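Transcriptional regulator (Corynebacterium diphtheriae, PDB 3LMM) is of unknown function in detail but probably acts as a transcriptional regulator, with Schlafen AlbA_2, ATPase-like and helix-turn-helix regions. Local coordinates at residues 44-49 against 96-100; 214-218 against 361-366; 383-389 against 405-411. One frame throughout, in Å; residues are numbered along the deposited sequence.

Interaction 1. Residues 44-49 against 96-100; sequences EEAGRR and IGTEL
Glu45 reaches across to Thr98 and Leu100 at the close-packed end of this contact. With CG anti to the backbone N (chi1 -180°), its extended chain carries the carboxylate to these residues of the 96-100 loop. There OE2 accepts a hydrogen bond of 2.6 Å from Thr98 OG1, which meets it from above the carboxylate plane, 46° out. The same hydroxyl takes the N-H of Leu100 (N to OG1 3.3 Å) in an ST turn. Leu100 comes from the opposite direction and sets its branch carbons against the carboxylate, CD1 lying 3.5 Å from Glu45 CD. Within the 44-49 loop, Arg48 NE forms a long salt bridge of 3.6 Å with Glu45 OE2. The two loops follow strands 41-43 and 82-86, parallel neighbours in the four-stranded sheet of the Schlafen AlbA_2 region, whose cobalt ion lies about 8 Å from the Glu44 side chain. Packing is looser at the other end. A water donates to Gly97 O (3.2 Å) and is weakly held by Glu45 N. Ile96 CG1 rests 4.3 Å from Glu44 CG, and its CD1 sits at the guanidinium edge of exposed, poorly ordered Arg49, whose salt bridge to Glu44 inside the 44-49 loop is less certain.

Interaction 2. Residues 214-218 against 361-366; sequences GIGAL and DLYRAL
Ile215 and Ala365 bring their CA atoms to 5.2 Å of each other where the chain leaving helix 208-214 passes the last turn of helix 357-365. Ile215 does most of the packing. Its CB points at the helix and meets Ala365 CB at 3.7 Å, and CG2 touches that same methyl. Chi1 of 52° puts CG1 between the backbone N and the carbonyl carbon, and from there it lies 3.8 Å from Leu362 CD1. CD1 of Ile215 also touches Leu362 CD1, and Leu366 is a further neighbour whose exact placing is less sure. Just beyond, Gly216 takes a positive phi and closes helix 208-214 with a Schellman motif, which turns the chain toward strand 223-225. Helix 357-365 belongs to the region related to the C-terminal part of RecG-type helicases, so the contact joins this region to a turn much earlier in the sequence. After the turn, Ala217 sets its CB 4.0 Å from Leu362 CD1, so that this one methyl group is shared by Ile215 and Ala217. Helix 226-232 packs alongside, with Phe232 against Ile215 and Leu231 against Leu362. Polar groups beside this packing find partners elsewhere: Asp361 forms a salt bridge with Arg161 and a hydrogen bond with Trp165, and Gly216 O accepts from Arg169 NH2.

Interaction 3. Residues 383-389 against 405-411; sequences MIALGHR and LVGGRPV
His388 lays one face of its imidazole over Gly407, just after a Schellman motif has ended helix 373-385 and just where strand 400-406 gives way to a loop. The strand belongs to the six-stranded mixed sheet of the RecG-related region, which is probably a variant of the histidine-kinase-type ATPase fold, and the loop runs on to helix 412-419. The contact over the ring is a CH-pi interaction: Gly407 CA stands 4.0 Å from the ring centroid and only 16° off the normal. Leu386 O lies beyond the opposite face, also offset toward the rim. With CG anti to the carbonyl carbon (chi1 -61°), the ring points to the 407-409 backbone, where Gly408 O lies at its edge, 3.3 Å from CE1.

Two side chains border the histidine along the strand. Selenomethionine Met383, bent at chi2 and chi3, turns its CE toward Val406 O while SE packs 4.4 Å from Leu405 CG. Beyond it Ala300 of helix 298-311 touches both Met383 and Leu405. Arg389 crosses Val406 obliquely, and the edge of its guanidinium, in plane, meets the CG1 methyl, with NE 3.6 Å from Val406 CG1.

The Schellman motif that positions His388 is made by two backbone bonds, His388 N to Met383 O at 3.3 Å and Gly387 N to Ile384 O. Leu386 N is a second donor to Met383 O, from the face of its plane opposite to His388 N. Gly387, with positive phi, makes the reversal. At the loop's other end, the CG of Leu386 lies 4.5 Å from Pro410 CB, and Val411, the N-cap residue of helix 412-419, gives its N-H to Leu386 O in a weak but nearly straight bond of 3.4 Å (172°).

In the fold
The three contacts stand apart, with nearest atoms about 17 Å from each other between interactions 2 and 3 and about 24 and 30 Å from interaction 1 to these two. Interaction 2 is the buried one and rests on apolar side chains. Interactions 1 and 3 are partly buried, on opposite sides of the chain's centre, and mix polar with apolar groups. Interaction 1 joins two loops after neighbouring strands of the AlbA_2 sheet, through a carboxylate-hydroxyl bond and apolar contacts. Interactions 2 and 3 use successive helices, 357-365 and 373-385; in interaction 2 the helix packs on a turn far earlier in the chain, while in interaction 3 a helix end meets a strand end through an imidazole and backbone atoms.

Interaction 1. Residues 44-49 against 96-100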
ATOM      1  N   GLU A  44      10.201  21.221 -13.559  1.00 21.22           N
ATOM      2  CA  GLU A  44      11.278  20.898 -14.463  1.00 17.05           C
ATOM      3  C   GLU A  44      11.868  19.536 -14.116  1.00 19.54           C
ATOM      4  O   GLU A  44      12.304  19.330 -12.987  1.00 25.07           O
ATOM      5  CB  GLU A  44      12.332  21.969 -14.307  1.00 20.23           C
ATOM      6  CG  GLU A  44      13.581  21.689 -15.040  1.00 37.94           C
ATOM      7  CD  GLU A  44      14.601  22.762 -14.815  1.00 45.29           C
ATOM      8  OE1 GLU A  44      15.728  22.599 -15.334  1.00 59.76           O
ATOM      9  OE2 GLU A  44      14.280  23.759 -14.120  1.00 35.08           O
ATOM     10  N   GLU A  45      11.886  18.611 -15.074  1.00 19.25           N
ATOM     11  CA  GLU A  45      12.432  17.279 -14.823  1.00 18.39           C
ATOM     12  C   GLU A  45      13.777  17.444 -14.146  1.00 28.42           C
ATOM     13  O   GLU A  45      14.731  17.941 -14.751  1.00 35.24           O
ATOM     14  CB  GLU A  45      12.599  16.503 -16.130  1.00 17.29           C
ATOM     15  CG  GLU A  45      13.158  15.099 -15.961  1.00 11.81           C
ATOM     16  CD  GLU A  45      13.213  14.336 -17.273  1.00 28.27           C
ATOM     17  OE1 GLU A  45      13.827  13.250 -17.310  1.00 36.39           O
ATOM     18  OE2 GLU A  45      12.643  14.810 -18.280  1.00 32.35           O
ATOM     19  N   ALA A  46      13.849  17.035 -12.885  1.00 25.92           N
ATOM     20  CA  ALA A  46      15.081  17.172 -12.119  1.00 30.72           C
ATOM     21  C   ALA A  46      16.195  16.284 -12.633  1.00 29.55           C
ATOM     22  O   ALA A  46      15.942  15.325 -13.361  1.00 31.76           O
ATOM     23  CB  ALA A  46      14.814  16.864 -10.651  1.00 28.83           C
ATOM     24  N   GLY A  47      17.424  16.625 -12.248  1.00 27.44           N
ATOM     25  CA  GLY A  47      18.588  15.846 -12.625  1.00 26.29           C
ATOM     26  C   GLY A  47      19.089  16.098 -14.023  1.00 28.88           C
ATOM     27  O   GLY A  47      19.783  15.269 -14.608  1.00 25.72           O
ATOM     28  N   ARG A  48      18.746  17.246 -14.577  1.00 31.79           N
ATOM     29  CA  ARG A  48      19.185  17.528 -15.926  1.00 31.39           C
ATOM     30  C   ARG A  48      19.906  18.862 -15.995  1.00 40.89           C
ATOM     31  O   ARG A  48      20.560  19.180 -16.989  1.00 28.66           O
ATOM     32  CB  ARG A  48      17.987  17.511 -16.859  1.00 24.35           C
ATOM     33  CG  ARG A  48      18.232  16.702 -18.097  1.00 16.03           C
ATOM     34  CD  ARG A  48      17.110  15.727 -18.333  1.00 12.57           C
ATOM     35  NE  ARG A  48      15.830  16.351 -18.667  1.00 18.63           N
ATOM     36  CZ  ARG A  48      15.552  16.947 -19.823  1.00 19.88           C
ATOM     37  NH1 ARG A  48      16.467  17.022 -20.775  1.00 11.19           N
ATOM     38  NH2 ARG A  48      14.340  17.432 -20.038  1.00 27.32           N
ATOM     39  N   ARG A  49      19.797  19.636 -14.922  1.00 53.53           N
ATOM     40  CA  ARG A  49      20.455  20.924 -14.862  1.00 62.80           C
ATOM     41  C   ARG A  49      21.920  20.784 -14.500  1.00 67.01           C
ATOM     42  O   ARG A  49      22.274  20.160 -13.496  1.00 67.03           O
ATOM     43  CB  ARG A  49      19.756  21.833 -13.855  1.00 71.19           C
ATOM     44  CG  ARG A  49      18.939  22.944 -14.499  1.00 79.97           C
ATOM     45  CD  ARG A  49      19.805  23.888 -15.346  1.00 83.70           C
ATOM     46  NE  ARG A  49      19.047  25.062 -15.763  1.00 77.23           N
ATOM     47  CZ  ARG A  49      17.983  25.016 -16.559  1.00 75.05           C
ATOM     48  NH1 ARG A  49      17.562  23.851 -17.028  1.00 74.61           N
ATOM     49  NH2 ARG A  49      17.319  26.127 -16.863  1.00 70.81           N
ATOM     50  N   ILE A  96      11.545  23.721 -21.128  1.00 12.71           N
ATOM     51  CA  ILE A  96      12.718  22.857 -21.095  1.00  8.57           C
ATOM     52  C   ILE A  96      12.364  21.562 -21.806  1.00 16.43           C
ATOM     53  O   ILE A  96      13.098  21.104 -22.675  1.00 26.51           O
ATOM     54  CB  ILE A  96      13.134  22.505 -19.650  1.00  9.78           C
ATOM     55  CG1 ILE A  96      13.149  23.757 -18.772  1.00 14.32           C
ATOM     56  CG2 ILE A  96      14.482  21.810 -19.654  1.00  1.00           C
ATOM     57  CD1 ILE A  96      14.055  24.873 -19.250  1.00 16.28           C
ATOM     58  N   GLY A  97      11.236  20.968 -21.427  1.00 20.97           N
ATOM     59  CA  GLY A  97      10.804  19.728 -22.056  1.00 29.23           C
ATOM     60  C   GLY A  97      11.162  18.469 -21.285  1.00 33.91           C
ATOM     61  O   GLY A  97      11.902  18.514 -20.302  1.00 39.75           O
ATOM     62  N   THR A  98      10.632  17.337 -21.734  1.00 29.04           N
ATOM     63  CA  THR A  98      10.904  16.075 -21.081  1.00 31.30           C
ATOM     64  C   THR A  98      10.503  14.922 -21.987  1.00 27.93           C
ATOM     65  O   THR A  98       9.492  14.991 -22.677  1.00 20.74           O
ATOM     66  CB  THR A  98      10.175  15.988 -19.718  1.00 32.96           C
ATOM     67  OG1 THR A  98      10.216  14.641 -19.236  1.00 35.78           O
ATOM     68  CG2 THR A  98       8.740  16.447 -19.858  1.00 28.08           C
ATOM     69  N   GLU A  99      11.317  13.871 -21.984  1.00 24.37           N
ATOM     70  CA  GLU A  99      11.079  12.713 -22.827  1.00 23.29           C
ATOM     71  C   GLU A  99      10.657  11.505 -22.009  1.00 23.80           C
ATOM     72  O   GLU A  99      10.614  10.382 -22.513  1.00 19.00           O
ATOM     73  CB  GLU A  99      12.349  12.395 -23.614  1.00 26.97           C
ATOM     74  CG  GLU A  99      12.979  13.620 -24.273  1.00 32.20           C
ATOM     75  CD  GLU A  99      12.120  14.209 -25.382  1.00 43.95           C
ATOM     76  OE1 GLU A  99      11.996  15.463 -25.440  1.00 42.01           O
ATOM     77  OE2 GLU A  99      11.583  13.422 -26.204  1.00 45.03           O
ATOM     78  N   LEU A 100      10.348  11.740 -20.741  1.00 21.53           N
ATOM     79  CA  LEU A 100       9.941  10.664 -19.847  1.00 21.56           C
ATOM     80  C   LEU A 100       8.782   9.873 -20.442  1.00 19.27           C
ATOM     81  O   LEU A 100       7.825  10.440 -20.950  1.00 21.40           O
ATOM     82  CB  LEU A 100       9.551  11.246 -18.480  1.00 18.16           C
ATOM     83  CG  LEU A 100      10.687  11.901 -17.687  1.00 18.24           C
ATOM     84  CD1 LEU A 100      10.129  12.810 -16.620  1.00 11.28           C
ATOM     85  CD2 LEU A 100      11.580  10.826 -17.079  1.00 18.36           C
TER
HETATM   86  O   HOH W   1      12.660  19.734 -17.389  1.00 17.17           O

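Interaction 2. Residues 214-218 against 361-366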
ATOM      1  N   GLY A 214      -4.094  14.313  17.542  1.00 18.44           N
ATOM      2  CA  GLY A 214      -2.919  14.199  16.702  1.00 18.45           C
ATOM      3  C   GLY A 214      -3.133  13.276  15.525  1.00 11.62           C
ATOM      4  O   GLY A 214      -2.707  13.586  14.421  1.00 18.77           O
ATOM      5  N   ILE A 215      -3.796  12.146  15.765  1.00 18.18           N
ATOM      6  CA  ILE A 215      -4.083  11.156  14.726  1.00 20.53           C
ATOM      7  C   ILE A 215      -5.275  11.554  13.853  1.00 22.61           C
ATOM      8  O   ILE A 215      -5.647  10.827  12.926  1.00 31.46           O
ATOM      9  CB  ILE A 215      -4.368   9.754  15.343  1.00 22.63           C
ATOM     10  CG1 ILE A 215      -5.447   9.862  16.421  1.00 21.12           C
ATOM     11  CG2 ILE A 215      -3.079   9.167  15.927  1.00 27.87           C
ATOM     12  CD1 ILE A 215      -5.679   8.573  17.197  1.00 16.07           C
ATOM     13  N   GLY A 216      -5.869  12.707  14.163  1.00 25.17           N
ATOM     14  CA  GLY A 216      -7.012  13.208  13.415  1.00 23.66           C
ATOM     15  C   GLY A 216      -8.341  12.596  13.825  1.00 24.23           C
ATOM     16  O   GLY A 216      -9.322  12.667  13.094  1.00 23.62           O
ATOM     17  N   ALA A 217      -8.387  12.002  15.007  1.00 22.46           N
ATOM     18  CA  ALA A 217      -9.608  11.368  15.470  1.00 20.88           C
ATOM     19  C   ALA A 217     -10.504  12.355  16.204  1.00 27.04           C
ATOM     20  O   ALA A 217     -11.741  12.312  16.100  1.00 20.78           O
ATOM     21  CB  ALA A 217      -9.254  10.217  16.385  1.00 21.46           C
ATOM     22  N   LEU A 218      -9.848  13.240  16.949  1.00 31.11           N
ATOM     23  CA  LEU A 218     -10.503  14.247  17.765  1.00 24.17           C
ATOM     24  C   LEU A 218     -10.657  15.568  17.025  1.00 28.36           C
ATOM     25  O   LEU A 218      -9.695  16.112  16.479  1.00 28.95           O
ATOM     26  CB  LEU A 218      -9.707  14.446  19.061  1.00 19.17           C
ATOM     27  CG  LEU A 218     -10.477  14.970  20.265  1.00  9.98           C
ATOM     28  CD1 LEU A 218     -10.695  16.452  20.157  1.00 24.32           C
ATOM     29  CD2 LEU A 218     -11.788  14.238  20.347  1.00 12.89           C
ATOM     30  N   ASP A 361      -6.640   5.688   7.069  1.00 14.47           N
ATOM     31  CA  ASP A 361      -5.697   6.680   7.542  1.00 18.30           C
ATOM     32  C   ASP A 361      -5.483   6.675   9.055  1.00 20.81           C
ATOM     33  O   ASP A 361      -4.357   6.853   9.515  1.00 29.16           O
ATOM     34  CB  ASP A 361      -6.092   8.085   7.129  1.00 15.33           C
ATOM     35  CG  ASP A 361      -5.117   9.106   7.655  1.00 28.06           C
ATOM     36  OD1 ASP A 361      -3.947   9.064   7.213  1.00 21.72           O
ATOM     37  OD2 ASP A 361      -5.501   9.926   8.525  1.00 31.19           O
ATOM     38  N   LEU A 362      -6.551   6.488   9.827  1.00 17.44           N
ATOM     39  CA  LEU A 362      -6.424   6.477  11.273  1.00 12.51           C
ATOM     40  C   LEU A 362      -5.487   5.371  11.725  1.00 16.75           C
ATOM     41  O   LEU A 362      -4.708   5.559  12.662  1.00 19.49           O
ATOM     42  CB  LEU A 362      -7.789   6.297  11.932  1.00  5.21           C
ATOM     43  CG  LEU A 362      -7.814   6.432  13.457  1.00  3.10           C
ATOM     44  CD1 LEU A 362      -7.332   7.810  13.888  1.00  1.00           C
ATOM     45  CD2 LEU A 362      -9.230   6.176  13.946  1.00  1.46           C
ATOM     46  N   TYR A 363      -5.549   4.215  11.068  1.00 18.50           N
ATOM     47  CA  TYR A 363      -4.671   3.095  11.440  1.00 23.67           C
ATOM     48  C   TYR A 363      -3.216   3.416  11.099  1.00 22.77           C
ATOM     49  O   TYR A 363      -2.301   2.991  11.801  1.00 19.18           O
ATOM     50  CB  TYR A 363      -5.108   1.807  10.729  1.00 16.24           C
ATOM     51  CG  TYR A 363      -6.152   1.008  11.471  1.00 12.70           C
ATOM     52  CD1 TYR A 363      -5.796   0.124  12.492  1.00 13.30           C
ATOM     53  CD2 TYR A 363      -7.495   1.123  11.142  1.00 17.77           C
ATOM     54  CE1 TYR A 363      -6.763  -0.634  13.163  1.00 10.83           C
ATOM     55  CE2 TYR A 363      -8.467   0.377  11.800  1.00 21.52           C
ATOM     56  CZ  TYR A 363      -8.103  -0.504  12.808  1.00 21.15           C
ATOM     57  OH  TYR A 363      -9.098  -1.254  13.415  1.00 16.53           O
ATOM     58  N   ARG A 364      -3.023   4.161  10.013  1.00 21.00           N
ATOM     59  CA  ARG A 364      -1.700   4.580   9.579  1.00 25.22           C
ATOM     60  C   ARG A 364      -1.152   5.537  10.623  1.00 26.68           C
ATOM     61  O   ARG A 364       0.007   5.442  11.030  1.00 31.37           O
ATOM     62  CB  ARG A 364      -1.779   5.317   8.245  1.00 31.90           C
ATOM     63  CG  ARG A 364      -1.361   4.515   7.030  1.00 45.18           C
ATOM     64  CD  ARG A 364       0.094   4.053   7.123  1.00 59.27           C
ATOM     65  NE  ARG A 364       1.054   5.149   7.246  1.00 60.80           N
ATOM     66  CZ  ARG A 364       2.374   4.993   7.194  1.00 64.90           C
ATOM     67  NH1 ARG A 364       2.898   3.785   7.015  1.00 61.82           N
ATOM     68  NH2 ARG A 364       3.172   6.042   7.334  1.00 66.50           N
ATOM     69  N   ALA A 365      -2.003   6.466  11.044  1.00 28.81           N
ATOM     70  CA  ALA A 365      -1.638   7.471  12.031  1.00 23.19           C
ATOM     71  C   ALA A 365      -1.157   6.824  13.319  1.00 21.34           C
ATOM     72  O   ALA A 365      -0.240   7.337  13.962  1.00 19.56           O
ATOM     73  CB  ALA A 365      -2.825   8.376  12.303  1.00 29.60           C
ATOM     74  N   LEU A 366      -1.776   5.700  13.689  1.00 17.83           N
ATOM     75  CA  LEU A 366      -1.400   4.952  14.893  1.00 20.30           C
ATOM     76  C   LEU A 366      -0.145   4.122  14.652  1.00 19.98           C
ATOM     77  O   LEU A 366       0.451   3.591  15.589  1.00 14.55           O
ATOM     78  CB  LEU A 366      -2.521   4.008  15.325  1.00 26.68           C
ATOM     79  CG  LEU A 366      -3.655   4.577  16.165  1.00 24.53           C
ATOM     80  CD1 LEU A 366      -3.078   5.348  17.320  1.00 30.66           C
ATOM     81  CD2 LEU A 366      -4.517   5.465  15.329  1.00 36.72           C
TER

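Interaction 3. Residues 383-389 against 405-411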
HETATM    1  N   MSE A 383       4.796 -15.643   2.768  1.00 20.22           N
HETATM    2  CA  MSE A 383       4.348 -17.010   2.514  1.00 25.93           C
HETATM    3  C   MSE A 383       5.289 -17.695   1.546  1.00 20.55           C
HETATM    4  O   MSE A 383       5.897 -18.706   1.863  1.00 27.02           O
HETATM    5  CB  MSE A 383       2.923 -17.027   1.947  1.00 31.55           C
HETATM    6  CG  MSE A 383       1.858 -16.500   2.913  1.00 46.39           C
HETATM    7 SE   MSE A 383       1.806 -17.428   4.649  1.00 49.62          SE
HETATM    8  CE  MSE A 383       1.310 -19.186   3.987  1.00 58.62           C
ATOM      9  N   ILE A 384       5.405 -17.131   0.355  1.00 20.29           N
ATOM     10  CA  ILE A 384       6.274 -17.680  -0.665  1.00 17.10           C
ATOM     11  C   ILE A 384       7.667 -17.997  -0.095  1.00 26.13           C
ATOM     12  O   ILE A 384       8.146 -19.132  -0.210  1.00 21.89           O
ATOM     13  CB  ILE A 384       6.373 -16.687  -1.846  1.00 11.96           C
ATOM     14  CG1 ILE A 384       5.001 -16.561  -2.498  1.00 12.48           C
ATOM     15  CG2 ILE A 384       7.385 -17.150  -2.865  1.00 11.92           C
ATOM     16  CD1 ILE A 384       4.942 -15.576  -3.613  1.00 12.56           C
ATOM     17  N   ALA A 385       8.300 -17.001   0.530  1.00 25.73           N
ATOM     18  CA  ALA A 385       9.642 -17.129   1.125  1.00 23.33           C
ATOM     19  C   ALA A 385       9.884 -18.370   1.994  1.00 19.96           C
ATOM     20  O   ALA A 385      11.024 -18.833   2.115  1.00 16.26           O
ATOM     21  CB  ALA A 385       9.968 -15.865   1.932  1.00 23.10           C
ATOM     22  N   LEU A 386       8.825 -18.882   2.618  1.00 11.08           N
ATOM     23  CA  LEU A 386       8.930 -20.077   3.446  1.00 13.68           C
ATOM     24  C   LEU A 386       8.508 -21.315   2.669  1.00 22.13           C
ATOM     25  O   LEU A 386       8.353 -22.394   3.236  1.00 24.45           O
ATOM     26  CB  LEU A 386       8.064 -19.947   4.688  1.00  4.25           C
ATOM     27  CG  LEU A 386       8.771 -19.320   5.869  1.00 10.46           C
ATOM     28  CD1 LEU A 386       9.549 -18.106   5.424  1.00 24.49           C
ATOM     29  CD2 LEU A 386       7.736 -18.946   6.916  1.00 23.20           C
ATOM     30  N   GLY A 387       8.314 -21.157   1.366  1.00 26.16           N
ATOM     31  CA  GLY A 387       7.933 -22.286   0.542  1.00 26.39           C
ATOM     32  C   GLY A 387       6.474 -22.691   0.583  1.00 31.03           C
ATOM     33  O   GLY A 387       6.121 -23.720   0.005  1.00 32.23           O
ATOM     34  N   HIS A 388       5.642 -21.903   1.269  1.00 32.14           N
ATOM     35  CA  HIS A 388       4.203 -22.157   1.375  1.00 21.18           C
ATOM     36  C   HIS A 388       3.585 -21.528   0.152  1.00 17.15           C
ATOM     37  O   HIS A 388       4.274 -20.844  -0.604  1.00 15.80           O
ATOM     38  CB  HIS A 388       3.607 -21.476   2.609  1.00 17.81           C
ATOM     39  CG  HIS A 388       4.186 -21.954   3.899  1.00 25.89           C
ATOM     40  ND1 HIS A 388       4.117 -23.272   4.297  1.00 32.52           N
ATOM     41  CD2 HIS A 388       4.886 -21.306   4.859  1.00 31.78           C
ATOM     42  CE1 HIS A 388       4.754 -23.416   5.448  1.00 38.50           C
ATOM     43  NE2 HIS A 388       5.231 -22.238   5.808  1.00 29.69           N
ATOM     44  N   ARG A 389       2.290 -21.757  -0.034  1.00 19.54           N
ATOM     45  CA  ARG A 389       1.565 -21.196  -1.167  1.00 22.93           C
ATOM     46  C   ARG A 389       0.993 -19.836  -0.816  1.00 25.30           C
ATOM     47  O   ARG A 389       0.510 -19.614   0.294  1.00 28.92           O
ATOM     48  CB  ARG A 389       0.447 -22.130  -1.608  1.00 34.00           C
ATOM     49  CG  ARG A 389      -0.224 -22.884  -0.477  1.00 53.23           C
ATOM     50  CD  ARG A 389      -1.224 -23.887  -1.047  1.00 70.57           C
ATOM     51  NE  ARG A 389      -1.740 -24.828  -0.054  1.00 78.42           N
ATOM     52  CZ  ARG A 389      -2.502 -25.876  -0.357  1.00 81.02           C
ATOM     53  NH1 ARG A 389      -2.829 -26.104  -1.626  1.00 81.78           N
ATOM     54  NH2 ARG A 389      -2.928 -26.696   0.598  1.00 82.95           N
ATOM     55  N   LEU A 405      -4.788 -18.526   4.520  1.00 27.41           N
ATOM     56  CA  LEU A 405      -3.351 -18.696   4.669  1.00 21.48           C
ATOM     57  C   LEU A 405      -3.055 -20.128   5.037  1.00 22.65           C
ATOM     58  O   LEU A 405      -3.445 -20.566   6.113  1.00 26.44           O
ATOM     59  CB  LEU A 405      -2.822 -17.797   5.784  1.00 12.06           C
ATOM     60  CG  LEU A 405      -2.394 -16.408   5.344  1.00 10.33           C
ATOM     61  CD1 LEU A 405      -3.520 -15.754   4.596  1.00 18.54           C
ATOM     62  CD2 LEU A 405      -1.997 -15.597   6.549  1.00 13.21           C
ATOM     63  N   VAL A 406      -2.374 -20.859   4.162  1.00 21.08           N
ATOM     64  CA  VAL A 406      -2.028 -22.247   4.479  1.00 23.45           C
ATOM     65  C   VAL A 406      -0.550 -22.372   4.877  1.00 25.20           C
ATOM     66  O   VAL A 406       0.335 -22.234   4.037  1.00 27.70           O
ATOM     67  CB  VAL A 406      -2.294 -23.191   3.288  1.00 21.48           C
ATOM     68  CG1 VAL A 406      -1.604 -24.519   3.527  1.00 25.63           C
ATOM     69  CG2 VAL A 406      -3.790 -23.404   3.106  1.00 14.44           C
ATOM     70  N   GLY A 407      -0.284 -22.647   6.154  1.00 26.26           N
ATOM     71  CA  GLY A 407       1.094 -22.755   6.610  1.00 23.01           C
ATOM     72  C   GLY A 407       1.630 -24.128   6.987  1.00 26.83           C
ATOM     73  O   GLY A 407       1.417 -25.120   6.292  1.00 37.89           O
ATOM     74  N   GLY A 408       2.343 -24.182   8.105  1.00 26.50           N
ATOM     75  CA  GLY A 408       2.923 -25.434   8.548  1.00 26.40           C
ATOM     76  C   GLY A 408       4.441 -25.360   8.587  1.00 25.55           C
ATOM     77  O   GLY A 408       5.018 -24.275   8.632  1.00 26.87           O
ATOM     78  N   ARG A 409       5.101 -26.510   8.576  1.00 29.95           N
ATOM     79  CA  ARG A 409       6.555 -26.517   8.611  1.00 31.05           C
ATOM     80  C   ARG A 409       7.143 -25.892   7.354  1.00 32.41           C
ATOM     81  O   ARG A 409       6.613 -26.056   6.252  1.00 32.09           O
ATOM     82  CB  ARG A 409       7.091 -27.941   8.769  1.00 32.59           C
ATOM     83  CG  ARG A 409       7.138 -28.432  10.201  1.00 37.95           C
ATOM     84  CD  ARG A 409       7.712 -29.832  10.299  1.00 41.08           C
ATOM     85  NE  ARG A 409       7.937 -30.189  11.688  1.00 47.15           N
ATOM     86  CZ  ARG A 409       8.957 -29.742  12.413  1.00 57.40           C
ATOM     87  NH1 ARG A 409       9.851 -28.926  11.867  1.00 44.61           N
ATOM     88  NH2 ARG A 409       9.071 -30.095  13.692  1.00 68.85           N
ATOM     89  N   PRO A 410       8.252 -25.154   7.506  1.00 31.67           N
ATOM     90  CA  PRO A 410       8.861 -24.535   6.332  1.00 27.83           C
ATOM     91  C   PRO A 410       9.561 -25.597   5.487  1.00 29.65           C
ATOM     92  O   PRO A 410       9.912 -26.673   5.982  1.00 29.82           O
ATOM     93  CB  PRO A 410       9.827 -23.526   6.944  1.00 19.75           C
ATOM     94  CG  PRO A 410      10.254 -24.195   8.220  1.00 15.69           C
ATOM     95  CD  PRO A 410       8.972 -24.784   8.743  1.00 29.55           C
ATOM     96  N   VAL A 411       9.735 -25.299   4.205  1.00 33.73           N
ATOM     97  CA  VAL A 411      10.413 -26.213   3.293  1.00 46.07           C
ATOM     98  C   VAL A 411      11.889 -25.793   3.206  1.00 49.48           C
ATOM     99  O   VAL A 411      12.236 -24.813   2.544  1.00 51.21           O
ATOM    100  CB  VAL A 411       9.729 -26.212   1.876  1.00 40.10           C
ATOM    101  CG1 VAL A 411       9.621 -24.800   1.342  1.00 45.87           C
ATOM    102  CG2 VAL A 411      10.520 -27.079   0.908  1.00 47.61           C
TER